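Local atomic coordinates of secreted protein ASP-2 (Necator americanus, PDB entry 1U53), a protein that is of unsettled biochemical role but belongs to the secreted pathogenesis-related-1 (CAP) family and is a vaccine antigen for human hookworm infection. Residues E142-C148 and V160-A166; H24-R28 and M138-T143; N86-S90 and Q103-W108; A63-K68 and G147-E151; G6-M12 and Y55-E60. One frame throughout, in Å; residues are numbered along the deposited sequence.

In the fold
Contacts 1 and 2 lie deepest and share E142 and T143: the first is the central beta hairpin of the CAP fold, held by backbone bonds and a disulfide, the second a helix end and loop held to helix 14-32 by one arginine and a methionine-on-histidine contact. Contact 3, partly buried, sets helix 97-109 against edge strand 84-90 with aromatic rings. Contact 4 lays helix 57-67 along strand 145-152, apolar at its start and charged at its outer end. Farthest out, contact 5 ties the N-terminal loop to the start of that same helix by a disulfide and an amide-carboxylate bond. H24, N86 and Y163 link contacts 1, 2 and 3 in the core, while Y149 joins contacts 4 and 5.

Contact 1: residues E142-C148 and V160-A166; sequences ETVKLGC and VCQYGPA
L146 lays its CD1 methyl beside the Y163 ring, 3.5 Å from Y163 CE1, the two side chains running alongside each other in the same direction from a non-hydrogen-bonded antiparallel pair. With CG anti to the backbone N (chi1 178°), the leucine brings that methyl toward the neighbouring strand. T143 CG2 meets the same ring at its edge, in the ring plane. Farther along this face C148 and C161, another non-hydrogen-bonded pair, are joined SG to SG at 2.1 Å; the disulfide crosses directly between adjacent strands, with their CA atoms drawn to 4.0 Å. L146 CD1 also packs on C161 CB.

The backbone ladder is that of a beta hairpin. Q162 N gives G147 O a nearly straight bond of 2.8 Å, and G164 N reaches K145 O at 2.9 Å. Where strand 145-152 begins, V144 N and K145 N both donate to G164 O, a classic beta bulge. Past the bulge, P165 CD rests 3.4 Å from E142 O.

The hairpin is the middle of the mixed CAP sheet. Helix 14-32 covers the L146 and disulfide face through F20 and H24, and Y163 OH bonds to H24 and N86. On the other face Q162 bonds to E85 of the neighbouring strand 84-90 and to T62 of helix 57-67, while K145 pairs with D56.

Contact 2: residues H24-R28 and M138-T143; sequences HNSLR and MVWQET
The H24 imidazole carries the M138 CE methyl over the centre of one face, 3.6 Å from the ring centroid, as a CH-pi contact. M138 crosses the histidine at about a right angle, and its terminal bend (chi3 77°) folds the methyl back over the ring; M138 CG lies 3.6 Å from H24 NE2, and CE also touches L27 CD1.

The second flat group, the R28 guanidinium, is met at its edge by carbonyl oxygens, while T143 O lies over one face. R28 NH1 donates to M138 O at 2.9 Å and to W140 O at 2.8 Å, both acceptors within a few degrees of its plane. NH2 joins NH1 on W140 O at 3.1 Å, an end-on grip by two nitrogens on one atom, and makes a weak bond to Q141 O. W140 O also accepts from T143 N in a type I beta turn, so three donors satisfy this oxygen. The in-plane bonds to M138 O and W140 O fix the rotation of the R28 guanidinium and hold the loop as it leaves helix 133-138.

The loop runs from helix 133-138 to strand 145-152 and packs against helix 14-32 on the way. H24 NE2 bonds to Y163 OH of strand 157-164, R28 NH2 also reaches K51 O, and M138 packs on W108 and F109 of helix 97-109.

Contact 3: residues N86-S90 and Q103-W108; sequences NIFMS and QASKAW
W108 turns its indole so that one face receives N86 CB and its NE1 edge meets the strand backbone. N86 CB stands 3.5 Å from the centroid of the W108 six-membered ring, nearly on the normal, while A104 O of the helix's own previous turn lies over the opposite face. The N86 amide and the indole planes are 42° apart. W108 NE1 donates to I87 O at 2.9 Å; the oxygen is close to the indole plane, but the donor stands well above the carbonyl plane.

Helix and strand run at 118° to each other, the helix packing across the edge strand of the mixed sheet in the alpha-beta-alpha sandwich of CAP proteins. F88, its CG anti to the backbone N (chi1 168°), reaches over to the helix and sets one ring face on A104 CA, 3.8 Å from the centroid. A104 CB touches F88 CG, and A107 CB comes obliquely to within 3.8 Å of F88 CE1. At the outer end Q103 CB approaches F88 CZ, with the glutamine amide nearly perpendicular to the ring. F88 CB in turn rests 3.7 Å from W108 CZ2, linking the two aromatics. N86 ND2 bonds to Y163 OH and H134 O, and the H134 ring stacks on W108.

Contact 4: residues A63-K68 and G147-E151; sequences AMNNAK and GCYVE
Helix 63-67 and strand 147-151 run almost in the same direction, 23° between their axes and 7.1 Å apart at closest approach, so the helix lies lengthwise on the strand: one of the helix-on-sheet layers of the CAP alpha-beta-alpha sandwich. The nearest backbone points are M64 with Y149, A63 with C148 and A67 with E151, a closeness consistent with the small alanines A63 and A67 facing the strand. A63 CB sits 3.6 Å from G147 O, and one turn later A67 CB meets both Y149 CD2 and E151 CB; both alanines also touch V160 of the next strand.

Y149 is the main side chain of the interface. CG anti to the backbone N (chi1 -164°) carries the Y149 ring out alongside the helix, where it takes M64 CG over the centre of one face, 3.6 Å from the centroid and close to the normal. M64 SD follows obliquely at 4.2 Å from that centroid, a Met-aromatic contact.

Toward the more exposed end the chemistry becomes polar. K68 bends at chi2 (-74°), turning back so that its ammonium group lies between the phenol and the carboxylate; K68 NZ donates to Y149 OH at 3.1 Å. The phenol oxygen is held from a second quarter, since Y149 OH also bonds to N10 O in the N-terminal loop. The lysine crosses E151 at about a right angle, and K68 NZ makes a salt bridge with E151 OE1 at 2.9 Å, on the syn side, somewhat out of the carboxylate plane. A water donates to both K68 O and E151 OE2, the latter at 2.8 Å.

Contact 5: residues G6-M12 and Y55-E60; sequences GCPDNGM and YDCEVE
C7 starts the contact with a disulfide to C57, SG to SG at 2.0 Å with a chi3 of -82°, joining the N-terminal loop to the first turn of helix 57-67. Its sulfur also lies at the edge of the Y55 ring, 4.0 Å from Y55 CE2, a sulfur-aromatic contact made in the ring plane. C7 CB stands beside E60 OE1.

At the end of an inverse gamma turn centred on D9, N10 turns back toward the helix. Its side chain meets E60 from the opposite direction, and N10 ND2 donates to E60 OE1 at 2.8 Å; the acceptor is near the amide plane, and the carboxylate is met on its anti side. The amide and carboxylate planes are 49° apart. N10 OD1 meanwhile accepts from M12 N at 3.0 Å, closing an Asx turn, so one end of the amide holds the loop's own turn and the other ties it to E60. That helix, part of the CAP domain, has D56 as its N-cap, with D56 OD1 accepting from V59 N.

M12, CG anti to its own nitrogen (chi1 -174°), lays CG 3.7 Å from E60 OE2. This same oxygen receives Y55 OH at 2.5 Å on its anti lone pair and forms a salt bridge with R17 of helix 14-32.

Contact 1: residues E142-C148 and V160-A166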
# COMPACT_ATOMS: atom_id res chain seq x y z
N GLU A 142 1.08 -2.18 10.79
CA GLU A 142 1.25 -0.95 11.55
C GLU A 142 1.24 0.31 10.70
O GLU A 142 1.20 1.43 11.24
CB GLU A 142 2.49 -1.05 12.44
CG GLU A 142 2.30 -2.15 13.51
CD GLU A 142 1.24 -1.79 14.50
OE1 GLU A 142 1.08 -0.58 14.77
OE2 GLU A 142 0.56 -2.70 15.05
N THR A 143 1.16 0.15 9.38
CA THR A 143 1.13 1.32 8.51
C THR A 143 -0.31 1.80 8.46
O THR A 143 -1.20 1.04 8.06
CB THR A 143 1.60 0.95 7.12
OG1 THR A 143 3.00 0.70 7.16
CG2 THR A 143 1.33 2.13 6.16
N VAL A 144 -0.57 3.04 8.88
CA VAL A 144 -1.93 3.54 8.98
C VAL A 144 -2.17 4.89 8.28
O VAL A 144 -3.26 5.43 8.36
CB VAL A 144 -2.37 3.65 10.46
CG1 VAL A 144 -2.39 2.28 11.08
CG2 VAL A 144 -1.41 4.57 11.20
N LYS A 145 -1.16 5.45 7.62
CA LYS A 145 -1.31 6.67 6.81
C LYS A 145 -0.87 6.37 5.37
O LYS A 145 0.16 5.75 5.16
CB LYS A 145 -0.40 7.77 7.36
CG LYS A 145 -0.76 8.20 8.82
CD LYS A 145 0.27 9.23 9.35
CE LYS A 145 -0.29 10.04 10.56
NZ LYS A 145 -1.29 11.04 10.15
N LEU A 146 -1.64 6.85 4.41
CA LEU A 146 -1.36 6.65 3.01
C LEU A 146 -1.44 7.99 2.34
O LEU A 146 -2.34 8.77 2.65
CB LEU A 146 -2.47 5.75 2.39
CG LEU A 146 -2.33 5.48 0.90
CD1 LEU A 146 -1.10 4.63 0.66
CD2 LEU A 146 -3.57 4.75 0.34
N GLY A 147 -0.53 8.28 1.42
CA GLY A 147 -0.68 9.51 0.62
C GLY A 147 -0.02 9.21 -0.72
O GLY A 147 1.08 8.67 -0.73
N CYS A 148 -0.66 9.55 -1.84
CA CYS A 148 -0.09 9.22 -3.14
C CYS A 148 -0.19 10.37 -4.12
O CYS A 148 -0.98 11.28 -3.93
CB CYS A 148 -0.88 8.03 -3.74
SG CYS A 148 -1.12 6.63 -2.61
N VAL A 160 3.29 7.35 -7.32
CA VAL A 160 4.03 7.10 -6.11
C VAL A 160 3.06 7.12 -4.95
O VAL A 160 2.31 8.08 -4.79
CB VAL A 160 5.07 8.24 -5.91
CG1 VAL A 160 5.88 8.07 -4.60
CG2 VAL A 160 6.05 8.27 -7.06
N CYS A 161 3.07 6.07 -4.11
CA CYS A 161 2.39 6.14 -2.81
C CYS A 161 3.41 6.09 -1.67
O CYS A 161 4.41 5.37 -1.78
CB CYS A 161 1.47 4.94 -2.61
SG CYS A 161 -0.08 5.09 -3.56
N GLN A 162 3.19 6.86 -0.62
CA GLN A 162 4.05 6.70 0.56
C GLN A 162 3.18 6.28 1.75
O GLN A 162 1.97 6.45 1.73
CB GLN A 162 4.90 7.95 0.84
CG GLN A 162 6.01 8.05 -0.20
CD GLN A 162 6.79 9.37 -0.21
OE1 GLN A 162 6.54 10.24 0.62
NE2 GLN A 162 7.77 9.51 -1.13
N TYR A 163 3.84 5.76 2.80
CA TYR A 163 3.20 4.92 3.82
C TYR A 163 3.79 5.25 5.19
O TYR A 163 5.04 5.14 5.37
CB TYR A 163 3.56 3.46 3.49
CG TYR A 163 2.90 2.97 2.23
CD1 TYR A 163 1.65 2.35 2.28
CD2 TYR A 163 3.54 3.08 0.99
CE1 TYR A 163 1.03 1.91 1.07
CE2 TYR A 163 2.93 2.63 -0.21
CZ TYR A 163 1.72 2.02 -0.15
OH TYR A 163 1.15 1.63 -1.34
N GLY A 164 2.93 5.66 6.13
CA GLY A 164 3.33 6.03 7.53
C GLY A 164 2.73 5.10 8.54
O GLY A 164 1.53 4.97 8.54
N PRO A 165 3.45 4.86 9.65
CA PRO A 165 4.87 4.53 9.62
C PRO A 165 5.32 3.60 8.53
O PRO A 165 4.52 2.80 8.03
CB PRO A 165 5.18 3.94 11.00
CG PRO A 165 3.96 3.95 11.75
CD PRO A 165 2.80 4.46 10.91
N ALA A 166 6.60 3.68 8.20
CA ALA A 166 7.16 2.81 7.15
C ALA A 166 7.01 1.32 7.46
O ALA A 166 7.18 0.89 8.62
CB ALA A 166 8.63 3.11 6.89

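Contact 2: residues H24-R28 and M138-T143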
# COMPACT_ATOMS: atom_id res chain seq x y z
N HIS A 24 -6.69 0.31 -0.97
CA HIS A 24 -5.81 -0.21 0.09
C HIS A 24 -6.56 -0.86 1.23
O HIS A 24 -6.20 -1.96 1.70
CB HIS A 24 -4.87 0.87 0.62
CG HIS A 24 -3.64 1.07 -0.22
ND1 HIS A 24 -3.64 1.70 -1.44
CD2 HIS A 24 -2.35 0.74 0.03
CE1 HIS A 24 -2.40 1.72 -1.93
NE2 HIS A 24 -1.60 1.13 -1.04
N ASN A 25 -7.62 -0.19 1.71
CA ASN A 25 -8.36 -0.78 2.84
C ASN A 25 -9.13 -2.03 2.46
O ASN A 25 -9.19 -2.99 3.24
CB ASN A 25 -9.26 0.23 3.50
CG ASN A 25 -8.48 1.15 4.40
OD1 ASN A 25 -7.54 0.71 5.04
ND2 ASN A 25 -8.85 2.43 4.42
N SER A 26 -9.65 -2.04 1.24
CA SER A 26 -10.34 -3.22 0.72
C SER A 26 -9.41 -4.45 0.70
O SER A 26 -9.78 -5.53 1.11
CB SER A 26 -10.75 -2.95 -0.72
OG SER A 26 -11.34 -4.10 -1.33
N LEU A 27 -8.22 -4.27 0.16
CA LEU A 27 -7.29 -5.37 -0.01
C LEU A 27 -6.70 -5.77 1.34
O LEU A 27 -6.53 -6.98 1.60
CB LEU A 27 -6.21 -4.95 -1.01
CG LEU A 27 -6.74 -4.78 -2.44
CD1 LEU A 27 -5.74 -4.08 -3.36
CD2 LEU A 27 -7.08 -6.14 -3.03
N ARG A 28 -6.40 -4.79 2.20
CA ARG A 28 -6.04 -5.16 3.59
C ARG A 28 -7.12 -6.03 4.21
O ARG A 28 -6.83 -6.99 4.93
CB ARG A 28 -5.80 -3.89 4.43
CG ARG A 28 -4.51 -3.26 3.98
CD ARG A 28 -4.33 -1.82 4.51
NE ARG A 28 -4.06 -1.76 5.96
CZ ARG A 28 -2.84 -1.83 6.52
NH1 ARG A 28 -1.74 -2.02 5.78
NH2 ARG A 28 -2.73 -1.74 7.83
N MET A 138 1.73 -2.69 1.26
CA MET A 138 0.32 -2.35 1.22
C MET A 138 -0.39 -2.95 2.44
O MET A 138 -1.34 -2.35 2.94
CB MET A 138 -0.36 -2.92 -0.03
CG MET A 138 -0.06 -2.10 -1.26
SD MET A 138 -0.96 -2.74 -2.71
CE MET A 138 -2.60 -2.08 -2.32
N VAL A 139 -0.01 -4.17 2.86
CA VAL A 139 -0.70 -4.82 3.97
C VAL A 139 0.08 -4.85 5.29
O VAL A 139 -0.20 -5.68 6.16
CB VAL A 139 -1.17 -6.26 3.61
CG1 VAL A 139 -2.10 -6.24 2.32
CG2 VAL A 139 0.05 -7.21 3.37
N TRP A 140 1.06 -3.94 5.44
CA TRP A 140 1.83 -3.85 6.67
C TRP A 140 0.91 -3.38 7.82
O TRP A 140 0.29 -2.33 7.74
CB TRP A 140 2.98 -2.86 6.47
CG TRP A 140 4.06 -3.01 7.51
CD1 TRP A 140 4.23 -2.26 8.63
CD2 TRP A 140 5.13 -3.95 7.46
NE1 TRP A 140 5.39 -2.69 9.30
CE2 TRP A 140 5.93 -3.74 8.62
CE3 TRP A 140 5.48 -4.97 6.57
CZ2 TRP A 140 7.07 -4.52 8.88
CZ3 TRP A 140 6.60 -5.74 6.83
CH2 TRP A 140 7.38 -5.51 7.98
N GLN A 141 0.82 -4.20 8.87
CA GLN A 141 -0.20 -4.01 9.90
C GLN A 141 -0.14 -2.62 10.46
O GLN A 141 -1.18 -1.98 10.66
CB GLN A 141 0.01 -5.06 10.97
CG GLN A 141 -0.75 -4.76 12.26
CD GLN A 141 -0.41 -5.79 13.27
OE1 GLN A 141 -0.66 -6.94 13.05
NE2 GLN A 141 0.18 -5.37 14.39
N GLU A 142 1.08 -2.18 10.79
CA GLU A 142 1.25 -0.95 11.55
C GLU A 142 1.24 0.31 10.70
O GLU A 142 1.20 1.43 11.24
CB GLU A 142 2.49 -1.05 12.44
CG GLU A 142 2.30 -2.15 13.51
CD GLU A 142 1.24 -1.79 14.50
OE1 GLU A 142 1.08 -0.58 14.77
OE2 GLU A 142 0.56 -2.70 15.05
N THR A 143 1.16 0.15 9.38
CA THR A 143 1.13 1.32 8.51
C THR A 143 -0.31 1.80 8.46
O THR A 143 -1.20 1.04 8.06
CB THR A 143 1.60 0.95 7.12
OG1 THR A 143 3.00 0.70 7.16
CG2 THR A 143 1.33 2.13 6.16

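Contact 3: residues N86-S90 and Q103-W108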
# COMPACT_ATOMS: atom_id res chain seq x y z
N ASN A 86 5.92 2.91 -2.45
CA ASN A 86 5.73 1.99 -3.61
C ASN A 86 5.66 2.86 -4.84
O ASN A 86 5.06 3.92 -4.82
CB ASN A 86 4.39 1.27 -3.52
CG ASN A 86 4.44 0.07 -2.60
OD1 ASN A 86 5.53 -0.51 -2.44
ND2 ASN A 86 3.29 -0.39 -2.10
N ILE A 87 6.31 2.41 -5.93
CA ILE A 87 6.25 3.22 -7.15
C ILE A 87 5.73 2.37 -8.32
O ILE A 87 5.81 1.12 -8.29
CB ILE A 87 7.62 3.85 -7.52
CG1 ILE A 87 8.66 2.76 -7.81
CG2 ILE A 87 8.06 4.83 -6.43
CD1 ILE A 87 10.03 3.36 -8.24
N PHE A 88 5.12 3.02 -9.32
CA PHE A 88 4.51 2.30 -10.46
C PHE A 88 4.56 3.20 -11.66
O PHE A 88 4.47 4.43 -11.53
CB PHE A 88 3.04 1.94 -10.16
CG PHE A 88 2.24 1.45 -11.36
CD1 PHE A 88 2.24 0.12 -11.73
CD2 PHE A 88 1.46 2.35 -12.08
CE1 PHE A 88 1.46 -0.33 -12.85
CE2 PHE A 88 0.70 1.93 -13.22
CZ PHE A 88 0.72 0.57 -13.58
N MET A 89 4.70 2.62 -12.84
CA MET A 89 4.57 3.47 -14.03
C MET A 89 3.86 2.71 -15.14
O MET A 89 3.93 1.48 -15.23
CB MET A 89 5.92 3.95 -14.55
CG MET A 89 6.85 2.81 -14.97
SD MET A 89 8.37 3.46 -15.66
CE MET A 89 7.82 3.85 -17.28
N SER A 90 3.19 3.50 -15.99
CA SER A 90 2.59 3.01 -17.21
C SER A 90 3.06 3.88 -18.37
O SER A 90 3.28 5.05 -18.21
CB SER A 90 1.07 3.18 -17.11
OG SER A 90 0.45 3.00 -18.36
N GLN A 103 -4.66 0.76 -11.31
CA GLN A 103 -3.65 -0.13 -11.92
C GLN A 103 -2.46 -0.34 -11.01
O GLN A 103 -1.91 -1.44 -10.90
CB GLN A 103 -3.19 0.45 -13.24
CG GLN A 103 -4.28 0.47 -14.28
CD GLN A 103 -3.70 0.50 -15.71
OE1 GLN A 103 -2.49 0.71 -15.92
NE2 GLN A 103 -4.58 0.29 -16.70
N ALA A 104 -2.04 0.74 -10.35
CA ALA A 104 -0.86 0.63 -9.47
C ALA A 104 -1.16 -0.26 -8.30
O ALA A 104 -0.37 -1.14 -7.94
CB ALA A 104 -0.46 2.01 -8.96
N SER A 105 -2.35 -0.09 -7.73
CA SER A 105 -2.70 -0.83 -6.52
C SER A 105 -2.83 -2.29 -6.88
O SER A 105 -2.37 -3.15 -6.13
CB SER A 105 -4.01 -0.29 -5.92
OG SER A 105 -3.87 1.12 -5.57
N LYS A 106 -3.41 -2.60 -8.04
CA LYS A 106 -3.49 -4.01 -8.50
C LYS A 106 -2.10 -4.61 -8.75
O LYS A 106 -1.88 -5.77 -8.43
CB LYS A 106 -4.31 -4.13 -9.80
CG LYS A 106 -5.80 -3.86 -9.61
CD LYS A 106 -6.41 -3.86 -11.01
CE LYS A 106 -7.87 -4.12 -11.04
NZ LYS A 106 -8.36 -4.05 -12.49
N ALA A 107 -1.18 -3.86 -9.37
CA ALA A 107 0.16 -4.38 -9.70
C ALA A 107 0.94 -4.70 -8.44
O ALA A 107 1.68 -5.68 -8.37
CB ALA A 107 0.94 -3.35 -10.54
N TRP A 108 0.80 -3.81 -7.46
CA TRP A 108 1.51 -4.01 -6.18
C TRP A 108 0.94 -5.21 -5.45
O TRP A 108 1.68 -6.09 -4.98
CB TRP A 108 1.41 -2.77 -5.30
CG TRP A 108 2.11 -1.54 -5.91
CD1 TRP A 108 3.19 -1.53 -6.75
CD2 TRP A 108 1.76 -0.18 -5.67
NE1 TRP A 108 3.50 -0.22 -7.10
CE2 TRP A 108 2.62 0.62 -6.46
CE3 TRP A 108 0.74 0.45 -4.91
CZ2 TRP A 108 2.57 2.01 -6.45
CZ3 TRP A 108 0.68 1.85 -4.91
CH2 TRP A 108 1.58 2.60 -5.71

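Contact 4: residues A63-K68 and G147-E151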
# COMPACT_ATOMS: atom_id res chain seq x y z
N ALA A 63 5.06 12.17 -1.47
CA ALA A 63 4.92 11.31 -2.65
C ALA A 63 4.97 12.13 -3.93
O ALA A 63 5.65 11.77 -4.93
CB ALA A 63 3.61 10.51 -2.56
N MET A 64 4.26 13.26 -3.92
CA MET A 64 4.32 14.26 -4.98
C MET A 64 5.72 14.74 -5.31
O MET A 64 6.07 14.89 -6.49
CB MET A 64 3.42 15.48 -4.62
CG MET A 64 3.38 16.51 -5.74
SD MET A 64 2.32 17.89 -5.20
CE MET A 64 3.33 18.62 -3.91
N ASN A 65 6.52 15.04 -4.28
CA ASN A 65 7.87 15.50 -4.50
C ASN A 65 8.66 14.48 -5.33
O ASN A 65 9.52 14.86 -6.10
CB ASN A 65 8.59 15.72 -3.16
CG ASN A 65 8.05 16.91 -2.40
OD1 ASN A 65 7.31 17.72 -2.95
ND2 ASN A 65 8.38 17.00 -1.10
N ASN A 66 8.38 13.18 -5.15
CA ASN A 66 9.01 12.16 -5.98
C ASN A 66 8.39 12.17 -7.36
O ASN A 66 9.08 12.37 -8.37
CB ASN A 66 8.83 10.78 -5.31
CG ASN A 66 9.49 9.63 -6.09
OD1 ASN A 66 9.75 9.75 -7.28
ND2 ASN A 66 9.76 8.50 -5.40
N ALA A 67 7.08 11.98 -7.40
CA ALA A 67 6.40 11.91 -8.72
C ALA A 67 6.76 13.07 -9.63
O ALA A 67 6.97 12.84 -10.79
CB ALA A 67 4.90 11.81 -8.55
N LYS A 68 6.79 14.30 -9.13
CA LYS A 68 6.98 15.45 -10.01
C LYS A 68 8.33 15.46 -10.72
O LYS A 68 8.50 16.16 -11.72
CB LYS A 68 6.84 16.76 -9.22
CG LYS A 68 5.40 17.05 -8.83
CD LYS A 68 4.65 17.49 -10.05
CE LYS A 68 3.35 18.20 -9.74
NZ LYS A 68 2.50 18.28 -10.97
N GLY A 147 -0.53 8.28 1.42
CA GLY A 147 -0.68 9.51 0.62
C GLY A 147 -0.02 9.21 -0.72
O GLY A 147 1.08 8.67 -0.73
N CYS A 148 -0.66 9.55 -1.84
CA CYS A 148 -0.09 9.22 -3.14
C CYS A 148 -0.19 10.37 -4.12
O CYS A 148 -0.98 11.28 -3.93
CB CYS A 148 -0.88 8.03 -3.74
SG CYS A 148 -1.12 6.63 -2.61
N TYR A 149 0.55 10.26 -5.21
CA TYR A 149 0.43 11.25 -6.28
C TYR A 149 0.63 10.56 -7.61
O TYR A 149 1.49 9.66 -7.72
CB TYR A 149 1.45 12.37 -6.07
CG TYR A 149 1.16 13.62 -6.89
CD1 TYR A 149 0.33 14.62 -6.39
CD2 TYR A 149 1.69 13.76 -8.18
CE1 TYR A 149 0.04 15.73 -7.17
CE2 TYR A 149 1.41 14.86 -8.94
CZ TYR A 149 0.59 15.85 -8.44
OH TYR A 149 0.34 16.99 -9.20
N VAL A 150 -0.13 10.99 -8.63
CA VAL A 150 -0.03 10.50 -10.01
C VAL A 150 0.34 11.67 -10.88
O VAL A 150 -0.36 12.72 -10.86
CB VAL A 150 -1.36 9.94 -10.51
CG1 VAL A 150 -1.24 9.44 -11.95
CG2 VAL A 150 -1.89 8.84 -9.55
N GLU A 151 1.44 11.51 -11.60
CA GLU A 151 1.95 12.58 -12.46
C GLU A 151 1.95 12.13 -13.91
O GLU A 151 2.45 11.06 -14.22
CB GLU A 151 3.39 12.93 -12.07
CG GLU A 151 4.04 14.06 -12.91
CD GLU A 151 3.46 15.45 -12.71
OE1 GLU A 151 2.44 15.61 -12.01
OE2 GLU A 151 4.02 16.42 -13.32
O HOH W 1 6.69 17.15 -13.40

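Contact 5: residues G6-M12 and Y55-E60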
# COMPACT_ATOMS: atom_id res chain seq x y z
N GLY A 6 -9.37 18.84 3.63
CA GLY A 6 -9.10 18.44 2.26
C GLY A 6 -7.63 18.73 1.90
O GLY A 6 -6.99 19.63 2.48
N CYS A 7 -7.09 17.96 0.97
CA CYS A 7 -5.74 18.21 0.48
C CYS A 7 -5.79 19.35 -0.56
O CYS A 7 -6.89 19.71 -1.07
CB CYS A 7 -5.14 16.91 -0.10
SG CYS A 7 -5.14 15.52 1.08
N PRO A 8 -4.64 19.95 -0.88
CA PRO A 8 -4.53 21.09 -1.79
C PRO A 8 -4.99 20.72 -3.19
O PRO A 8 -5.04 19.51 -3.57
CB PRO A 8 -3.02 21.37 -1.84
CG PRO A 8 -2.43 20.64 -0.70
CD PRO A 8 -3.33 19.53 -0.35
N ASP A 9 -5.31 21.75 -3.96
CA ASP A 9 -5.72 21.66 -5.35
C ASP A 9 -4.42 21.60 -6.11
O ASP A 9 -3.97 22.58 -6.71
CB ASP A 9 -6.54 22.91 -5.69
CG ASP A 9 -7.16 22.87 -7.04
OD1 ASP A 9 -7.21 21.79 -7.68
OD2 ASP A 9 -7.63 23.96 -7.45
N ASN A 10 -3.77 20.44 -6.04
CA ASN A 10 -2.37 20.30 -6.48
C ASN A 10 -2.16 19.38 -7.70
O ASN A 10 -1.00 19.00 -8.00
CB ASN A 10 -1.50 19.80 -5.30
CG ASN A 10 -1.91 18.40 -4.86
OD1 ASN A 10 -2.72 17.77 -5.54
ND2 ASN A 10 -1.35 17.90 -3.72
N GLY A 11 -3.25 19.05 -8.39
CA GLY A 11 -3.18 18.19 -9.59
C GLY A 11 -3.61 16.77 -9.33
O GLY A 11 -3.89 16.01 -10.25
N MET A 12 -3.65 16.39 -8.07
CA MET A 12 -4.15 15.08 -7.71
C MET A 12 -5.67 15.18 -7.58
O MET A 12 -6.17 16.15 -7.02
CB MET A 12 -3.51 14.70 -6.37
CG MET A 12 -3.80 13.35 -5.94
SD MET A 12 -3.34 12.05 -7.15
CE MET A 12 -3.84 10.71 -6.06
N TYR A 55 -6.15 8.60 4.83
CA TYR A 55 -5.42 9.41 3.85
C TYR A 55 -4.74 10.56 4.56
O TYR A 55 -5.28 11.11 5.54
CB TYR A 55 -6.35 9.94 2.73
CG TYR A 55 -5.56 10.23 1.46
CD1 TYR A 55 -5.19 9.18 0.59
CD2 TYR A 55 -5.09 11.52 1.18
CE1 TYR A 55 -4.41 9.45 -0.57
CE2 TYR A 55 -4.31 11.78 0.03
CZ TYR A 55 -3.96 10.75 -0.82
OH TYR A 55 -3.17 11.00 -1.92
N ASP A 56 -3.54 10.90 4.13
CA ASP A 56 -2.78 11.95 4.87
C ASP A 56 -2.18 12.90 3.83
O ASP A 56 -1.34 12.48 3.01
CB ASP A 56 -1.67 11.28 5.68
CG ASP A 56 -0.81 12.25 6.45
OD1 ASP A 56 -0.53 13.34 5.96
OD2 ASP A 56 -0.38 11.92 7.58
N CYS A 57 -2.59 14.17 3.84
CA CYS A 57 -2.19 15.09 2.76
C CYS A 57 -0.69 15.40 2.80
O CYS A 57 -0.11 15.78 1.77
CB CYS A 57 -2.94 16.43 2.89
SG CYS A 57 -4.71 16.29 2.89
N GLU A 58 -0.09 15.33 4.01
CA GLU A 58 1.35 15.53 4.12
C GLU A 58 2.19 14.42 3.50
O GLU A 58 3.24 14.66 2.89
CB GLU A 58 1.78 15.80 5.58
CG GLU A 58 1.27 17.17 6.07
CD GLU A 58 1.90 18.28 5.26
OE1 GLU A 58 1.19 18.93 4.45
OE2 GLU A 58 3.14 18.43 5.39
N VAL A 59 1.70 13.20 3.64
CA VAL A 59 2.31 12.04 2.98
C VAL A 59 2.13 12.17 1.48
O VAL A 59 3.05 11.88 0.71
CB VAL A 59 1.69 10.77 3.51
CG1 VAL A 59 2.32 9.54 2.80
CG2 VAL A 59 1.99 10.67 5.05
N GLU A 60 0.95 12.63 1.04
CA GLU A 60 0.77 12.92 -0.41
C GLU A 60 1.81 13.93 -0.94
O GLU A 60 2.33 13.80 -2.05
CB GLU A 60 -0.64 13.46 -0.69
CG GLU A 60 -0.83 13.91 -2.12
CD GLU A 60 -2.26 14.36 -2.34
OE1 GLU A 60 -2.42 15.59 -2.51
OE2 GLU A 60 -3.18 13.51 -2.33